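Local coordinates for protein endoglucanase family 5 (Clostridium acetobutylicum ATCC 824, PDB 6PZ7) that probably hydrolyses internal beta-1,4 linkages of cellulose and related plant polysaccharides as a broad-specificity endoglucanase of glycoside hydrolase family 5, at residues A[226-231]-A[278-283]; A[55-60]-A[143-148]; A[35-40]-A[317-322]. All blocks are in the same frame, centred on the assembly; numbering follows the deposited sequence.

Interaction 1. Residues A[226-231]-A[278-283]; sequences YSFAMD and ESSRAS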
loop_
_atom_site.group_PDB
_atom_site.type_symbol
_atom_site.label_atom_id
_atom_site.label_comp_id
_atom_site.label_asym_id
_atom_site.label_seq_id
_atom_site.Cartn_x
_atom_site.Cartn_y
_atom_site.Cartn_z
ATOM N N TYR A 226 -7.432 1.074 16.218
ATOM C CA TYR A 226 -8.053 -0.164 15.767
ATOM C C TYR A 226 -9.531 -0.264 16.124
ATOM O O TYR A 226 -10.379 -0.627 15.285
ATOM C CB TYR A 226 -7.286 -1.349 16.366
ATOM C CG TYR A 226 -7.929 -2.692 16.098
ATOM C CD1 TYR A 226 -8.776 -3.263 17.019
ATOM C CD2 TYR A 226 -7.698 -3.361 14.901
ATOM C CE1 TYR A 226 -9.382 -4.498 16.783
ATOM C CE2 TYR A 226 -8.310 -4.594 14.643
ATOM C CZ TYR A 226 -9.136 -5.141 15.589
ATOM O OH TYR A 226 -9.728 -6.372 15.341
ATOM N N SER A 227 -9.873 0.007 17.375
ATOM C CA SER A 227 -11.240 -0.241 17.801
ATOM C C SER A 227 -12.238 0.625 17.040
ATOM O O SER A 227 -13.318 0.153 16.665
ATOM C CB SER A 227 -11.364 -0.029 19.317
ATOM O OG SER A 227 -10.640 -1.038 20.024
ATOM N N PHE A 228 -11.906 1.886 16.828
ATOM C CA PHE A 228 -12.761 2.780 16.047
ATOM C C PHE A 228 -12.712 2.436 14.558
ATOM O O PHE A 228 -13.741 2.380 13.865
ATOM C CB PHE A 228 -12.291 4.219 16.240
ATOM C CG PHE A 228 -13.007 5.212 15.357
ATOM C CD1 PHE A 228 -12.463 5.609 14.130
ATOM C CD2 PHE A 228 -14.241 5.734 15.752
ATOM C CE1 PHE A 228 -13.121 6.499 13.336
ATOM C CE2 PHE A 228 -14.898 6.628 14.945
ATOM C CZ PHE A 228 -14.348 7.005 13.726
ATOM N N ALA A 229 -11.512 2.255 14.015
ATOM C CA ALA A 229 -11.318 2.282 12.572
ATOM C C ALA A 229 -11.655 0.948 11.932
ATOM O O ALA A 229 -12.216 0.916 10.819
ATOM C CB ALA A 229 -9.869 2.659 12.276
ATOM N N MET A 230 -11.254 -0.172 12.545
ATOM C CA MET A 230 -11.407 -1.496 11.953
ATOM C C MET A 230 -12.477 -2.359 12.588
ATOM O O MET A 230 -13.115 -3.138 11.891
ATOM C CB MET A 230 -10.099 -2.304 12.008
ATOM C CG MET A 230 -8.898 -1.719 11.330
ATOM S SD MET A 230 -7.573 -2.933 11.076
ATOM C CE MET A 230 -7.935 -3.522 9.459
ATOM N N ASP A 231 -12.636 -2.284 13.898
ATOM C CA ASP A 231 -13.446 -3.264 14.621
ATOM C C ASP A 231 -14.925 -2.932 14.520
ATOM O O ASP A 231 -15.351 -1.892 15.039
ATOM C CB ASP A 231 -13.010 -3.300 16.093
ATOM C CG ASP A 231 -13.653 -4.425 16.879
ATOM O OD1 ASP A 231 -14.523 -5.128 16.338
ATOM O OD2 ASP A 231 -13.267 -4.571 18.063
ATOM N N GLU A 278 -19.895 9.657 10.010
ATOM C CA GLU A 278 -18.999 10.403 9.118
ATOM C C GLU A 278 -18.241 11.497 9.854
ATOM O O GLU A 278 -17.058 11.728 9.563
ATOM C CB GLU A 278 -19.757 11.002 7.915
ATOM C CG GLU A 278 -18.766 11.693 6.932
ATOM C CD GLU A 278 -19.427 12.289 5.730
ATOM O OE1 GLU A 278 -20.683 12.311 5.665
ATOM O OE2 GLU A 278 -18.707 12.747 4.846
ATOM N N SER A 279 -18.883 12.189 10.800
ATOM C CA SER A 279 -18.211 13.285 11.488
ATOM C C SER A 279 -16.986 12.795 12.248
ATOM O O SER A 279 -15.925 13.426 12.216
ATOM C CB SER A 279 -19.193 13.947 12.451
ATOM O OG SER A 279 -20.319 14.414 11.752
ATOM N N SER A 280 -17.135 11.704 12.988
ATOM C CA SER A 280 -15.984 11.143 13.699
ATOM C C SER A 280 -14.910 10.673 12.733
ATOM O O SER A 280 -13.712 10.833 12.994
ATOM C CB SER A 280 -16.427 9.963 14.576
ATOM O OG SER A 280 -17.071 10.403 15.772
ATOM N N ARG A 281 -15.326 10.005 11.666
ATOM C CA ARG A 281 -14.356 9.534 10.687
ATOM C C ARG A 281 -13.588 10.689 10.067
ATOM O O ARG A 281 -12.378 10.586 9.845
ATOM C CB ARG A 281 -15.070 8.737 9.586
ATOM C CG ARG A 281 -15.741 7.448 10.065
ATOM C CD ARG A 281 -16.595 6.807 8.989
ATOM N NE ARG A 281 -15.773 6.212 7.932
ATOM C CZ ARG A 281 -16.229 5.870 6.734
ATOM N NH1 ARG A 281 -17.477 6.161 6.378
ATOM N NH2 ARG A 281 -15.423 5.252 5.874
ATOM N N ALA A 282 -14.274 11.806 9.788
ATOM C CA ALA A 282 -13.628 13.002 9.251
ATOM C C ALA A 282 -12.710 13.650 10.272
ATOM O O ALA A 282 -11.628 14.110 9.921
ATOM C CB ALA A 282 -14.689 13.986 8.748
ATOM N N SER A 283 -13.122 13.702 11.531
ATOM C CA SER A 283 -12.233 14.242 12.567
ATOM C C SER A 283 -10.944 13.435 12.665
ATOM O O SER A 283 -9.842 13.987 12.716
ATOM C CB SER A 283 -12.942 14.241 13.914
ATOM O OG SER A 283 -14.023 15.170 13.977
#
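F228 and the pair S280 and R281 meet where a short helix that follows the sixth strand of the TIM barrel, 226-229, faces the first turns of helix 278-294, which follows the seventh. The phenyl ring reaches from one helix to the other: with CG anti to the backbone N (chi1 174°) it is carried toward helix 278-294, and CE2 and CZ make the contact. CE2 of F228 lies 3.7 Å from CB of S280, approached obliquely. CZ of F228 comes within 3.8 Å of the backbone N of R281, an atom lying at the ring edge and near its plane. The hydroxyl of S280 bonds instead to the backbone N of W238, whose indole also meets the F228 ring, with the planes inclined at about 55°.

R281 gives only the base of its side chain to this contact. Its guanidinium is engaged elsewhere, through NH2 with the carbonyl O of S272 and by a cation-pi contact with F326. The packing is thus van der Waals, the end of the phenyl ring set against the first turn of the helix. The chain of R281 bends at chi3 (72°), beyond the one methylene that touches the phenyl: CG of R281, 3.9 Å from CZ of F228.

Interaction 2. Residues A[55-60]-A[143-148]; sequences TVRIPV and TLNEPR. With EDO (1,2-ethanediol), chain C.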
loop_
_atom_site.group_PDB
_atom_site.type_symbol
_atom_site.label_atom_id
_atom_site.label_comp_id
_atom_site.label_asym_id
_atom_site.label_seq_id
_atom_site.Cartn_x
_atom_site.Cartn_y
_atom_site.Cartn_z
ATOM N N THR A 55 -1.869 10.618 -5.652
ATOM C CA THR A 55 -1.362 9.253 -5.745
ATOM C C THR A 55 -2.526 8.279 -5.777
ATOM O O THR A 55 -3.503 8.443 -5.019
ATOM C CB THR A 55 -0.508 8.917 -4.497
ATOM O OG1 THR A 55 0.625 9.763 -4.447
ATOM C CG2 THR A 55 -0.007 7.487 -4.501
ATOM N N VAL A 56 -2.431 7.264 -6.628
ATOM C CA VAL A 56 -3.292 6.089 -6.570
ATOM C C VAL A 56 -2.415 4.874 -6.347
ATOM O O VAL A 56 -1.468 4.640 -7.105
ATOM C CB VAL A 56 -4.142 5.947 -7.848
ATOM C CG1 VAL A 56 -4.919 4.658 -7.804
ATOM C CG2 VAL A 56 -5.069 7.139 -7.974
ATOM N N ARG A 57 -2.735 4.112 -5.319
ATOM C CA ARG A 57 -2.112 2.810 -5.117
ATOM C C ARG A 57 -2.979 1.772 -5.816
ATOM O O ARG A 57 -4.210 1.771 -5.671
ATOM C CB ARG A 57 -1.925 2.514 -3.621
ATOM C CG ARG A 57 -1.307 1.122 -3.312
ATOM C CD ARG A 57 -0.768 1.109 -1.914
ATOM N NE ARG A 57 -0.219 -0.172 -1.444
ATOM C CZ ARG A 57 -0.887 -1.062 -0.736
ATOM N NH1 ARG A 57 -2.188 -0.977 -0.514
ATOM N NH2 ARG A 57 -0.228 -2.069 -0.189
ATOM N N ILE A 58 -2.327 0.917 -6.597
ATOM C CA ILE A 58 -2.943 -0.103 -7.437
ATOM C C ILE A 58 -2.485 -1.457 -6.899
ATOM O O ILE A 58 -1.473 -2.024 -7.361
ATOM C CB ILE A 58 -2.557 0.078 -8.914
ATOM C CG1 ILE A 58 -2.867 1.485 -9.426
ATOM C CG2 ILE A 58 -3.268 -0.982 -9.747
ATOM C CD1 ILE A 58 -2.253 1.810 -10.789
ATOM N N PRO A 59 -3.182 -1.999 -5.914
ATOM C CA PRO A 59 -2.819 -3.326 -5.422
ATOM C C PRO A 59 -3.092 -4.350 -6.498
ATOM O O PRO A 59 -4.154 -4.340 -7.126
ATOM C CB PRO A 59 -3.728 -3.507 -4.214
ATOM C CG PRO A 59 -4.783 -2.502 -4.328
ATOM C CD PRO A 59 -4.292 -1.386 -5.171
ATOM N N VAL A 60 -2.170 -5.273 -6.693
ATOM C CA VAL A 60 -2.317 -6.327 -7.699
ATOM C C VAL A 60 -1.954 -7.664 -7.082
ATOM O O VAL A 60 -0.835 -7.840 -6.584
ATOM C CB VAL A 60 -1.462 -6.095 -8.960
ATOM C CG1 VAL A 60 -1.679 -7.234 -9.963
ATOM C CG2 VAL A 60 -1.799 -4.745 -9.590
ATOM N N THR A 143 7.367 -3.640 -3.262
ATOM C CA THR A 143 7.808 -5.021 -3.471
ATOM C C THR A 143 6.792 -6.051 -3.021
ATOM O O THR A 143 6.546 -7.039 -3.725
ATOM C CB THR A 143 9.144 -5.232 -2.748
ATOM O OG1 THR A 143 8.960 -4.891 -1.384
ATOM C CG2 THR A 143 10.271 -4.420 -3.374
ATOM N N LEU A 144 6.218 -5.831 -1.835
ATOM C CA LEU A 144 5.364 -6.753 -1.116
ATOM C C LEU A 144 4.321 -5.923 -0.392
ATOM O O LEU A 144 4.567 -4.765 -0.035
ATOM C CB LEU A 144 6.169 -7.545 -0.088
ATOM C CG LEU A 144 7.382 -8.342 -0.596
ATOM C CD1 LEU A 144 8.208 -8.831 0.561
ATOM C CD2 LEU A 144 6.891 -9.499 -1.443
ATOM N N ASN A 145 3.163 -6.530 -0.096
ATOM C CA ASN A 145 2.074 -5.828 0.593
ATOM C C ASN A 145 2.189 -5.996 2.109
ATOM O O ASN A 145 2.707 -5.117 2.806
ATOM C CB ASN A 145 0.734 -6.357 0.067
ATOM C CG ASN A 145 -0.422 -5.808 0.845
ATOM O OD1 ASN A 145 -0.468 -4.618 1.104
ATOM N ND2 ASN A 145 -1.369 -6.634 1.201
ATOM N N GLU A 146 1.713 -7.117 2.638
ATOM C CA GLU A 146 1.752 -7.431 4.062
ATOM C C GLU A 146 2.357 -8.822 4.232
ATOM O O GLU A 146 1.674 -9.799 4.592
ATOM C CB GLU A 146 0.350 -7.370 4.648
ATOM C CG GLU A 146 -0.183 -5.935 4.660
ATOM C CD GLU A 146 -1.533 -5.766 5.264
ATOM O OE1 GLU A 146 -2.177 -6.777 5.644
ATOM O OE2 GLU A 146 -2.038 -4.610 5.349
ATOM N N PRO A 147 3.629 -8.977 3.888
ATOM C CA PRO A 147 4.220 -10.323 3.875
ATOM C C PRO A 147 4.250 -10.881 5.286
ATOM O O PRO A 147 4.680 -10.220 6.228
ATOM C CB PRO A 147 5.636 -10.083 3.330
ATOM C CG PRO A 147 5.964 -8.640 3.686
ATOM C CD PRO A 147 4.607 -7.924 3.519
ATOM N N ARG A 148 3.814 -12.123 5.441
ATOM C CA ARG A 148 3.565 -12.678 6.763
ATOM C C ARG A 148 3.260 -14.158 6.645
ATOM O O ARG A 148 3.128 -14.697 5.538
ATOM C CB ARG A 148 2.398 -11.948 7.415
ATOM C CG ARG A 148 1.041 -12.237 6.761
ATOM C CD ARG A 148 -0.019 -11.235 7.186
ATOM N NE ARG A 148 -1.351 -11.588 6.725
ATOM C CZ ARG A 148 -1.802 -11.365 5.514
ATOM N NH1 ARG A 148 -1.095 -10.749 4.603
ATOM N NH2 ARG A 148 -3.031 -11.792 5.196
HETATM C C1 EDO C . -5.354 -5.815 7.010
HETATM O O1 EDO C . -4.793 -6.486 5.869
HETATM C C2 EDO C . -5.122 -4.318 6.932
HETATM O O2 EDO C . -3.756 -4.008 7.215
#
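R57 and N145 are joined by one hydrogen bond, from NH2 of R57 to OD1 of N145 at 2.9 Å. The N-H...O angle of 140° makes it a bent bond. OD1 lies at the edge of the guanidinium, almost in its plane, whereas NH2 is tilted from the amide plane of N145 by 29°. R57 reaches this point from strand 55-58 because its chain is extended from CG to NE, with CG anti to the backbone N (chi1 178°).

The same guanidinium has further partners: NH1 bonds to OD1 of N21 and OE1 of Q269, and NH2 also to OE1 of Q142. The loop carrying N145 continues from the C-terminal end of strand 139-142, the end at which family 5 enzymes place their active site, and N145-E146-P147 is the family's Asn-Glu-Pro sequence, in which the glutamate is typically the acid/base. Its carboxylate is held by ND1 of H221 and takes both hydroxyls of a 1,2-ethanediol, probably from the crystallisation liquor, O1 to OE1 and O2 to OE2, each at 2.6 Å. Further along, NH1 of R148 bonds to the carbonyl O of E146 at 2.9 Å. Four side-chain amide oxygens, of N145, N21, Q269 and Q142, thus fix the rotation of the buried guanidinium, which in turn probably helps to position N145, the residue before E146.

Interaction 3. Residues A[35-40]-A[317-322]; sequences WGNPKT and LDRNNL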
loop_
_atom_site.group_PDB
_atom_site.type_symbol
_atom_site.label_atom_id
_atom_site.label_comp_id
_atom_site.label_asym_id
_atom_site.label_seq_id
_atom_site.Cartn_x
_atom_site.Cartn_y
_atom_site.Cartn_z
ATOM N N TRP A 35 -14.634 -9.556 -6.662
ATOM C CA TRP A 35 -15.098 -9.187 -5.329
ATOM C C TRP A 35 -16.149 -8.083 -5.375
ATOM O O TRP A 35 -16.326 -7.362 -4.382
ATOM C CB TRP A 35 -13.927 -8.874 -4.385
ATOM C CG TRP A 35 -13.006 -10.047 -4.115
ATOM C CD1 TRP A 35 -13.151 -11.340 -4.517
ATOM C CD2 TRP A 35 -11.776 -9.999 -3.406
ATOM N NE1 TRP A 35 -12.103 -12.099 -4.088
ATOM C CE2 TRP A 35 -11.225 -11.300 -3.414
ATOM C CE3 TRP A 35 -11.067 -8.975 -2.775
ATOM C CZ2 TRP A 35 -10.045 -11.599 -2.794
ATOM C CZ3 TRP A 35 -9.868 -9.287 -2.176
ATOM C CH2 TRP A 35 -9.382 -10.573 -2.178
ATOM N N GLY A 36 -16.808 -7.911 -6.510
ATOM C CA GLY A 36 -17.980 -7.089 -6.592
ATOM C C GLY A 36 -17.763 -5.688 -7.103
ATOM O O GLY A 36 -18.746 -4.970 -7.268
ATOM N N ASN A 37 -16.542 -5.263 -7.361
ATOM C CA ASN A 37 -16.314 -3.944 -7.933
ATOM C C ASN A 37 -16.505 -3.993 -9.440
ATOM O O ASN A 37 -16.248 -5.014 -10.074
ATOM C CB ASN A 37 -14.935 -3.410 -7.553
ATOM C CG ASN A 37 -14.906 -2.801 -6.175
ATOM O OD1 ASN A 37 -15.715 -1.934 -5.894
ATOM N ND2 ASN A 37 -14.019 -3.216 -5.334
ATOM N N PRO A 38 -16.954 -2.897 -10.035
ATOM C CA PRO A 38 -17.067 -2.830 -11.497
ATOM C C PRO A 38 -15.667 -2.768 -12.101
ATOM O O PRO A 38 -14.676 -2.411 -11.440
ATOM C CB PRO A 38 -17.804 -1.498 -11.704
ATOM C CG PRO A 38 -17.398 -0.646 -10.523
ATOM C CD PRO A 38 -17.330 -1.621 -9.387
ATOM N N LYS A 39 -15.553 -3.103 -13.375
ATOM C CA LYS A 39 -14.283 -2.910 -14.073
ATOM C C LYS A 39 -13.879 -1.436 -13.994
ATOM O O LYS A 39 -14.688 -0.536 -14.238
ATOM C CB LYS A 39 -14.429 -3.374 -15.520
ATOM C CG LYS A 39 -13.130 -3.321 -16.304
ATOM C CD LYS A 39 -13.301 -3.938 -17.675
ATOM C CE LYS A 39 -12.009 -3.810 -18.480
ATOM N NZ LYS A 39 -12.102 -4.483 -19.826
ATOM N N THR A 40 -12.629 -1.180 -13.650
ATOM C CA THR A 40 -12.177 0.195 -13.460
ATOM C C THR A 40 -12.174 0.949 -14.782
ATOM O O THR A 40 -11.809 0.400 -15.820
ATOM C CB THR A 40 -10.772 0.195 -12.878
ATOM O OG1 THR A 40 -10.724 -0.642 -11.722
ATOM C CG2 THR A 40 -10.305 1.582 -12.473
ATOM N N LEU A 317 -15.814 6.335 -2.382
ATOM C CA LEU A 317 -16.314 6.633 -3.722
ATOM C C LEU A 317 -17.308 5.546 -4.126
ATOM O O LEU A 317 -17.003 4.347 -3.977
ATOM C CB LEU A 317 -15.155 6.648 -4.716
ATOM C CG LEU A 317 -15.515 6.878 -6.186
ATOM C CD1 LEU A 317 -16.124 8.233 -6.405
ATOM C CD2 LEU A 317 -14.302 6.701 -7.067
ATOM N N ASP A 318 -18.473 5.925 -4.637
ATOM C CA ASP A 318 -19.355 4.980 -5.309
ATOM C C ASP A 318 -18.895 4.978 -6.761
ATOM O O ASP A 318 -19.122 5.945 -7.506
ATOM C CB ASP A 318 -20.823 5.393 -5.169
ATOM C CG ASP A 318 -21.773 4.441 -5.886
ATOM O OD1 ASP A 318 -21.392 3.756 -6.859
ATOM O OD2 ASP A 318 -22.991 4.447 -5.530
ATOM N N ARG A 319 -18.213 3.895 -7.157
ATOM C CA ARG A 319 -17.612 3.837 -8.480
ATOM C C ARG A 319 -18.658 3.682 -9.569
ATOM O O ARG A 319 -18.406 4.064 -10.719
ATOM C CB ARG A 319 -16.667 2.660 -8.563
ATOM C CG ARG A 319 -15.523 2.747 -7.580
ATOM C CD ARG A 319 -14.598 1.570 -7.690
ATOM N NE ARG A 319 -13.747 1.441 -6.520
ATOM C CZ ARG A 319 -12.896 0.445 -6.336
ATOM N NH1 ARG A 319 -12.701 -0.447 -7.294
ATOM N NH2 ARG A 319 -12.254 0.344 -5.185
ATOM N N ASN A 320 -19.818 3.116 -9.243
ATOM C CA ASN A 320 -20.831 2.821 -10.250
ATOM C C ASN A 320 -21.579 4.059 -10.690
ATOM O O ASN A 320 -22.052 4.105 -11.839
ATOM C CB ASN A 320 -21.822 1.810 -9.677
ATOM C CG ASN A 320 -21.206 0.472 -9.482
ATOM O OD1 ASN A 320 -20.624 -0.076 -10.406
ATOM N ND2 ASN A 320 -21.312 -0.062 -8.280
ATOM N N ASN A 321 -21.759 5.041 -9.808
ATOM C CA ASN A 321 -22.433 6.281 -10.173
ATOM C C ASN A 321 -21.505 7.487 -10.023
ATOM O O ASN A 321 -21.982 8.634 -10.080
ATOM C CB ASN A 321 -23.729 6.482 -9.393
ATOM C CG ASN A 321 -23.495 6.711 -7.940
ATOM O OD1 ASN A 321 -22.371 6.685 -7.468
ATOM N ND2 ASN A 321 -24.568 6.976 -7.205
ATOM N N LEU A 322 -20.200 7.250 -9.848
ATOM C CA LEU A 322 -19.196 8.288 -9.808
ATOM C C LEU A 322 -19.529 9.372 -8.779
ATOM O O LEU A 322 -19.450 10.565 -9.074
ATOM C CB LEU A 322 -18.947 8.894 -11.193
ATOM C CG LEU A 322 -18.447 7.895 -12.250
ATOM C CD1 LEU A 322 -18.359 8.569 -13.618
ATOM C CD2 LEU A 322 -17.090 7.302 -11.884
HETATM O O HOH W 1 -20.062 -2.366 -6.857
HETATM O O HOH W 2 -20.678 -3.209 -9.302
HETATM O O HOH W 3 -13.163 -0.506 -10.132
#
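R319 lies across the loop residues N37 and P38, and its side chain can be followed outward from the backbone. CB of R319 packs against CG of the P38 ring at 3.9 Å, the two side chains crossing at about a right angle. From there the chain runs extended from CG to NE, and CD and NE pass close to OD1 of N37. At the tip the guanidinium lies flat against the amide of N37, their planes only 10° apart in a stack; NH1 of R319 is 3.4 Å from CG of N37, and OD1 sits over the same face, offset toward the rim. NH1 also gives a hydrogen bond to a water 2.9 Å away, at the guanidinium edge, and that water donates to the carbonyl O of P38 and to OG1 of T40.

In the TIM barrel, 35-40 belongs to the loop between the first strand and helix 42-51, while 317-322 comprises the first strand (317-318) and the turn of a small antiparallel hairpin completed by 323-324. Outside partners fix both halves of the stack: NH1 of R319 bonds to OG1 of T25 and NH2 to O of G23, and ND2 of N37 to O of N24 and of N304.

Beside the arginine, OD1 of N320 approaches CG of P38 at 3.3 Å, and a water bridges ND2 of N320 to the carbonyl O of G36. An Asx turn shapes the hairpin: OD1 of D318 accepts from the backbone N of N320 at 2.9 Å, and a second bond, from N of N321 above the carboxylate plane, extends it to an Asx motif.

In the fold
All three contacts lie in or around one eight-stranded TIM barrel. Interaction 2 lies about 4 Å from the centre of the chain, between the second strand and the loop after the fourth, whereas the centres of interactions 1 and 3 each lie about 20 Å from it. Centre to centre, interaction 1 is about 23 Å from either of the others, and interactions 2 and 3 are about 20 Å apart; none touches another. Along the chain, 35-40 and 317-322 bracket the rest: interaction 2 is completed before interaction 1 begins. Thus interaction 2 sits centrally at the probable active site, interaction 1 between two peripheral helices, and interaction 3 joins the loop after the first strand to the C-terminal hairpin.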